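Local atomic coordinates of nitroalkane oxidase (Podospora anserina, PDB entry 3MKH), a protein that catalyses the FAD-dependent oxidation of nitroalkanes to aldehydes or ketones, releasing nitrite and consuming oxygen to form hydrogen peroxide. Residues 105-117 with 253-265. Residues are numbered along the deposited sequence; the frame is centred on the assembly and turned at random.
Sequences PINLAAGPQHAEF and KNVLCPAGQGAKV
With its CG turned opposite the backbone N (chi1 177°), Leu256 drives both methyls against 105-117, where His114, its CG opposite the carbonyl carbon (chi1 -62°), swings a ring beneath one of them, an example of how one branched side chain can serve two neighbours, one methyl for each. Leu256 CD1 lies over one face of that imidazole, 4.0 Å from the ring centroid, in a CH-pi contact offset toward the rim; Gln113 CG covers the opposite face, so the ring is clamped between two aliphatic groups. The same CD1 meets Ala110 CA, while Leu256 CD2 reaches back to helix 90-109, 3.7 Å from Pro105 CB. One leucine thus touches both Pro105 and Ala110, and Val265, near the start of helix 262-298, extends the apolar seam by setting CG1 on Pro105 and CG2 3.9 Å from Ala109 CB.

Between the two segments a water donates to Ala109 O and to Leu256 O, both at 2.8 Å, and hydrogen-bonds His114 NE2 at 3.1 Å, tying Ala109, the His114 ring and Leu256 together. Replacing His114 with an alanine would probably leave this water without its side-chain partner and open a gap between Leu256 CD1 and Gln113 CG. Farther out, the extended Lys253 crosses Glu116 at about a right angle, its NZ forming a salt bridge to OE2 of Glu116 at 3.0 Å, on the syn side and 22° out of the carboxylate plane. Beside it, Phe117 turns its ring edge to the Asn254 amide, the two planes nearly perpendicular.

Leu256 and Cys257 both pair with Ile208 in a classic beta bulge, where the N-terminal helical domain of the acyl-CoA dehydrogenase fold meets the middle beta domain and, through Val265, the first helix of the C-terminal bundle.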
loop_
_atom_site.group_PDB
_atom_site.type_symbol
_atom_site.label_atom_id
_atom_site.label_comp_id
_atom_site.label_asym_id
_atom_site.label_seq_id
_atom_site.Cartn_x
_atom_site.Cartn_y
_atom_site.Cartn_z
ATOM N N PRO A 105 34.584 2.719 -11.416
ATOM C CA PRO A 105 35.317 1.493 -11.770
ATOM C C PRO A 105 36.823 1.677 -11.719
ATOM O O PRO A 105 37.541 0.744 -11.377
ATOM C CB PRO A 105 34.862 1.214 -13.209
ATOM C CG PRO A 105 33.485 1.827 -13.260
ATOM C CD PRO A 105 33.634 3.108 -12.475
ATOM N N ILE A 106 37.288 2.876 -12.042
ATOM C CA ILE A 106 38.702 3.203 -11.968
ATOM C C ILE A 106 39.196 3.296 -10.510
ATOM O O ILE A 106 40.282 2.805 -10.199
ATOM C CB ILE A 106 39.025 4.469 -12.773
ATOM C CG1 ILE A 106 38.675 4.224 -14.246
ATOM C CG2 ILE A 106 40.505 4.805 -12.672
ATOM C CD1 ILE A 106 38.729 5.448 -15.103
ATOM N N ASN A 107 38.399 3.895 -9.625
ATOM C CA ASN A 107 38.693 3.858 -8.191
ATOM C C ASN A 107 38.800 2.415 -7.719
ATOM O O ASN A 107 39.642 2.087 -6.875
ATOM C CB ASN A 107 37.589 4.537 -7.374
ATOM C CG ASN A 107 37.634 6.044 -7.461
ATOM O OD1 ASN A 107 36.610 6.714 -7.316
ATOM N ND2 ASN A 107 38.812 6.588 -7.694
ATOM N N LEU A 108 37.938 1.550 -8.254
ATOM C CA LEU A 108 37.880 0.157 -7.796
ATOM C C LEU A 108 38.993 -0.741 -8.358
ATOM O O LEU A 108 39.429 -1.667 -7.681
ATOM C CB LEU A 108 36.511 -0.474 -8.080
ATOM C CG LEU A 108 35.290 0.141 -7.376
ATOM C CD1 LEU A 108 34.006 -0.460 -7.915
ATOM C CD2 LEU A 108 35.371 -0.037 -5.865
ATOM N N ALA A 109 39.468 -0.470 -9.571
ATOM C CA ALA A 109 40.273 -1.479 -10.271
ATOM C C ALA A 109 41.501 -0.964 -11.021
ATOM O O ALA A 109 42.200 -1.738 -11.664
ATOM C CB ALA A 109 39.385 -2.286 -11.228
ATOM N N ALA A 110 41.752 0.334 -10.957
ATOM C CA ALA A 110 42.841 0.912 -11.725
ATOM C C ALA A 110 44.143 0.155 -11.465
ATOM O O ALA A 110 44.393 -0.293 -10.347
ATOM C CB ALA A 110 43.015 2.376 -11.372
ATOM N N GLY A 111 44.957 0.008 -12.509
ATOM C CA GLY A 111 46.337 -0.420 -12.342
ATOM C C GLY A 111 47.248 0.777 -12.536
ATOM O O GLY A 111 46.763 1.888 -12.802
ATOM N N PRO A 112 48.573 0.570 -12.420
ATOM C CA PRO A 112 49.504 1.699 -12.545
ATOM C C PRO A 112 49.403 2.390 -13.906
ATOM O O PRO A 112 49.634 3.595 -14.010
ATOM C CB PRO A 112 50.889 1.045 -12.370
ATOM C CG PRO A 112 50.666 -0.437 -12.511
ATOM C CD PRO A 112 49.258 -0.694 -12.088
ATOM N N GLN A 113 49.040 1.634 -14.935
ATOM C CA GLN A 113 48.949 2.168 -16.292
ATOM C C GLN A 113 47.773 3.121 -16.487
ATOM O O GLN A 113 47.656 3.770 -17.527
ATOM C CB GLN A 113 48.855 1.029 -17.316
ATOM C CG GLN A 113 47.581 0.181 -17.235
ATOM C CD GLN A 113 47.639 -0.895 -16.161
ATOM O OE1 GLN A 113 48.179 -0.682 -15.072
ATOM N NE2 GLN A 113 47.066 -2.061 -16.460
ATOM N N HIS A 114 46.906 3.202 -15.485
ATOM C CA HIS A 114 45.665 3.958 -15.621
ATOM C C HIS A 114 45.734 5.373 -15.059
ATOM O O HIS A 114 44.774 6.131 -15.164
ATOM C CB HIS A 114 44.517 3.181 -14.989
ATOM C CG HIS A 114 44.263 1.865 -15.654
ATOM N ND1 HIS A 114 44.031 1.753 -17.008
ATOM C CD2 HIS A 114 44.210 0.607 -15.157
ATOM C CE1 HIS A 114 43.841 0.483 -17.316
ATOM N NE2 HIS A 114 43.948 -0.234 -16.210
ATOM N N ALA A 115 46.873 5.736 -14.476
ATOM C CA ALA A 115 46.985 7.032 -13.818
ATOM C C ALA A 115 46.847 8.148 -14.839
ATOM O O ALA A 115 46.265 9.197 -14.543
ATOM C CB ALA A 115 48.311 7.148 -13.066
ATOM N N GLU A 116 47.375 7.925 -16.042
ATOM C CA GLU A 116 47.291 8.943 -17.085
ATOM C C GLU A 116 45.843 9.275 -17.464
ATOM O O GLU A 116 45.562 10.384 -17.928
ATOM C CB GLU A 116 48.072 8.534 -18.339
ATOM C CG GLU A 116 47.646 7.204 -18.950
ATOM C CD GLU A 116 48.243 6.979 -20.338
ATOM O OE1 GLU A 116 48.102 7.873 -21.196
ATOM O OE2 GLU A 116 48.846 5.910 -20.571
ATOM N N PHE A 117 44.936 8.316 -17.285
ATOM C CA PHE A 117 43.545 8.524 -17.697
ATOM C C PHE A 117 42.814 9.421 -16.714
ATOM O O PHE A 117 41.891 10.142 -17.091
ATOM C CB PHE A 117 42.789 7.200 -17.815
ATOM C CG PHE A 117 43.266 6.325 -18.929
ATOM C CD1 PHE A 117 44.248 5.370 -18.704
ATOM C CD2 PHE A 117 42.730 6.450 -20.206
ATOM C CE1 PHE A 117 44.698 4.550 -19.732
ATOM C CE2 PHE A 117 43.169 5.629 -21.239
ATOM C CZ PHE A 117 44.162 4.674 -20.994
ATOM N N LYS A 253 46.666 -1.035 -22.850
ATOM C CA LYS A 253 46.639 -0.273 -21.600
ATOM C C LYS A 253 45.215 0.184 -21.253
ATOM O O LYS A 253 44.908 0.416 -20.084
ATOM C CB LYS A 253 47.584 0.932 -21.642
ATOM C CG LYS A 253 47.225 1.999 -22.652
ATOM C CD LYS A 253 48.182 3.176 -22.560
ATOM C CE LYS A 253 47.837 4.249 -23.567
ATOM N NZ LYS A 253 48.795 5.376 -23.547
ATOM N N ASN A 254 44.355 0.308 -22.269
ATOM C CA ASN A 254 42.979 0.783 -22.056
ATOM C C ASN A 254 42.091 -0.222 -21.329
ATOM O O ASN A 254 41.009 0.132 -20.840
ATOM C CB ASN A 254 42.304 1.173 -23.382
ATOM C CG ASN A 254 42.629 2.592 -23.824
ATOM O OD1 ASN A 254 41.730 3.375 -24.166
ATOM N ND2 ASN A 254 43.901 2.924 -23.854
ATOM N N VAL A 255 42.510 -1.485 -21.288
ATOM C CA VAL A 255 41.716 -2.492 -20.593
ATOM C C VAL A 255 41.790 -2.268 -19.080
ATOM O O VAL A 255 42.879 -2.270 -18.498
ATOM C CB VAL A 255 42.170 -3.919 -20.918
ATOM C CG1 VAL A 255 41.382 -4.915 -20.085
ATOM C CG2 VAL A 255 42.011 -4.210 -22.412
ATOM N N LEU A 256 40.633 -2.048 -18.456
ATOM C CA LEU A 256 40.565 -1.837 -17.013
ATOM C C LEU A 256 40.286 -3.143 -16.293
ATOM O O LEU A 256 40.959 -3.476 -15.318
ATOM C CB LEU A 256 39.491 -0.800 -16.647
ATOM C CG LEU A 256 39.281 -0.564 -15.141
ATOM C CD1 LEU A 256 40.478 0.149 -14.522
ATOM C CD2 LEU A 256 37.983 0.251 -14.866
ATOM N N CYS A 257 39.279 -3.872 -16.760
ATOM C CA CYS A 257 38.999 -5.207 -16.244
ATOM C C CYS A 257 39.029 -6.199 -17.375
ATOM O O CYS A 257 38.212 -6.116 -18.293
ATOM C CB CYS A 257 37.631 -5.276 -15.565
ATOM S SG CYS A 257 37.421 -4.018 -14.289
ATOM N N PRO A 258 39.976 -7.147 -17.312
ATOM C CA PRO A 258 40.092 -8.201 -18.318
ATOM C C PRO A 258 38.869 -9.102 -18.266
ATOM O O PRO A 258 38.154 -9.134 -17.256
ATOM C CB PRO A 258 41.335 -8.992 -17.866
ATOM C CG PRO A 258 42.079 -8.068 -16.927
ATOM C CD PRO A 258 41.008 -7.260 -16.260
ATOM N N ALA A 259 38.652 -9.855 -19.336
ATOM C CA ALA A 259 37.476 -10.707 -19.422
ATOM C C ALA A 259 37.300 -11.568 -18.178
ATOM O O ALA A 259 38.228 -12.255 -17.736
ATOM C CB ALA A 259 37.532 -11.566 -20.685
ATOM N N GLY A 260 36.102 -11.532 -17.606
ATOM C CA GLY A 260 35.825 -12.317 -16.422
ATOM C C GLY A 260 35.963 -11.544 -15.125
ATOM O O GLY A 260 35.587 -12.034 -14.061
ATOM N N GLN A 261 36.492 -10.332 -15.199
ATOM C CA GLN A 261 36.592 -9.493 -14.006
ATOM C C GLN A 261 35.667 -8.275 -14.077
ATOM O O GLN A 261 35.427 -7.616 -13.070
ATOM C CB GLN A 261 38.038 -9.050 -13.781
ATOM C CG GLN A 261 38.958 -10.189 -13.307
ATOM C CD GLN A 261 40.431 -9.836 -13.406
ATOM O OE1 GLN A 261 40.844 -8.728 -13.058
ATOM N NE2 GLN A 261 41.235 -10.780 -13.892
ATOM N N GLY A 262 35.149 -7.981 -15.268
ATOM C CA GLY A 262 34.370 -6.767 -15.490
ATOM C C GLY A 262 33.059 -6.680 -14.727
ATOM O O GLY A 262 32.723 -5.633 -14.180
ATOM N N ALA A 263 32.299 -7.765 -14.702
ATOM C CA ALA A 263 30.981 -7.740 -14.070
ATOM C C ALA A 263 31.051 -7.394 -12.574
ATOM O O ALA A 263 30.253 -6.590 -12.076
ATOM C CB ALA A 263 30.251 -9.068 -14.297
ATOM N N LYS A 264 32.004 -7.994 -11.862
ATOM C CA LYS A 264 32.162 -7.751 -10.426
ATOM C C LYS A 264 32.507 -6.287 -10.123
ATOM O O LYS A 264 32.040 -5.719 -9.142
ATOM C CB LYS A 264 33.229 -8.680 -9.836
ATOM C CG LYS A 264 33.753 -8.252 -8.466
ATOM C CD LYS A 264 35.120 -8.892 -8.147
ATOM C CE LYS A 264 35.480 -8.755 -6.663
ATOM N NZ LYS A 264 36.881 -9.185 -6.361
ATOM N N VAL A 265 33.319 -5.672 -10.970
ATOM C CA VAL A 265 33.657 -4.269 -10.778
ATOM C C VAL A 265 32.449 -3.378 -11.107
ATOM O O VAL A 265 32.158 -2.426 -10.376
ATOM C CB VAL A 265 34.911 -3.854 -11.586
ATOM C CG1 VAL A 265 35.064 -2.334 -11.624
ATOM C CG2 VAL A 265 36.165 -4.507 -11.002
HETATM O O HOH W 1 43.305 -2.531 -14.163
HETATM O O HOH W 2 45.409 -2.709 -19.118
#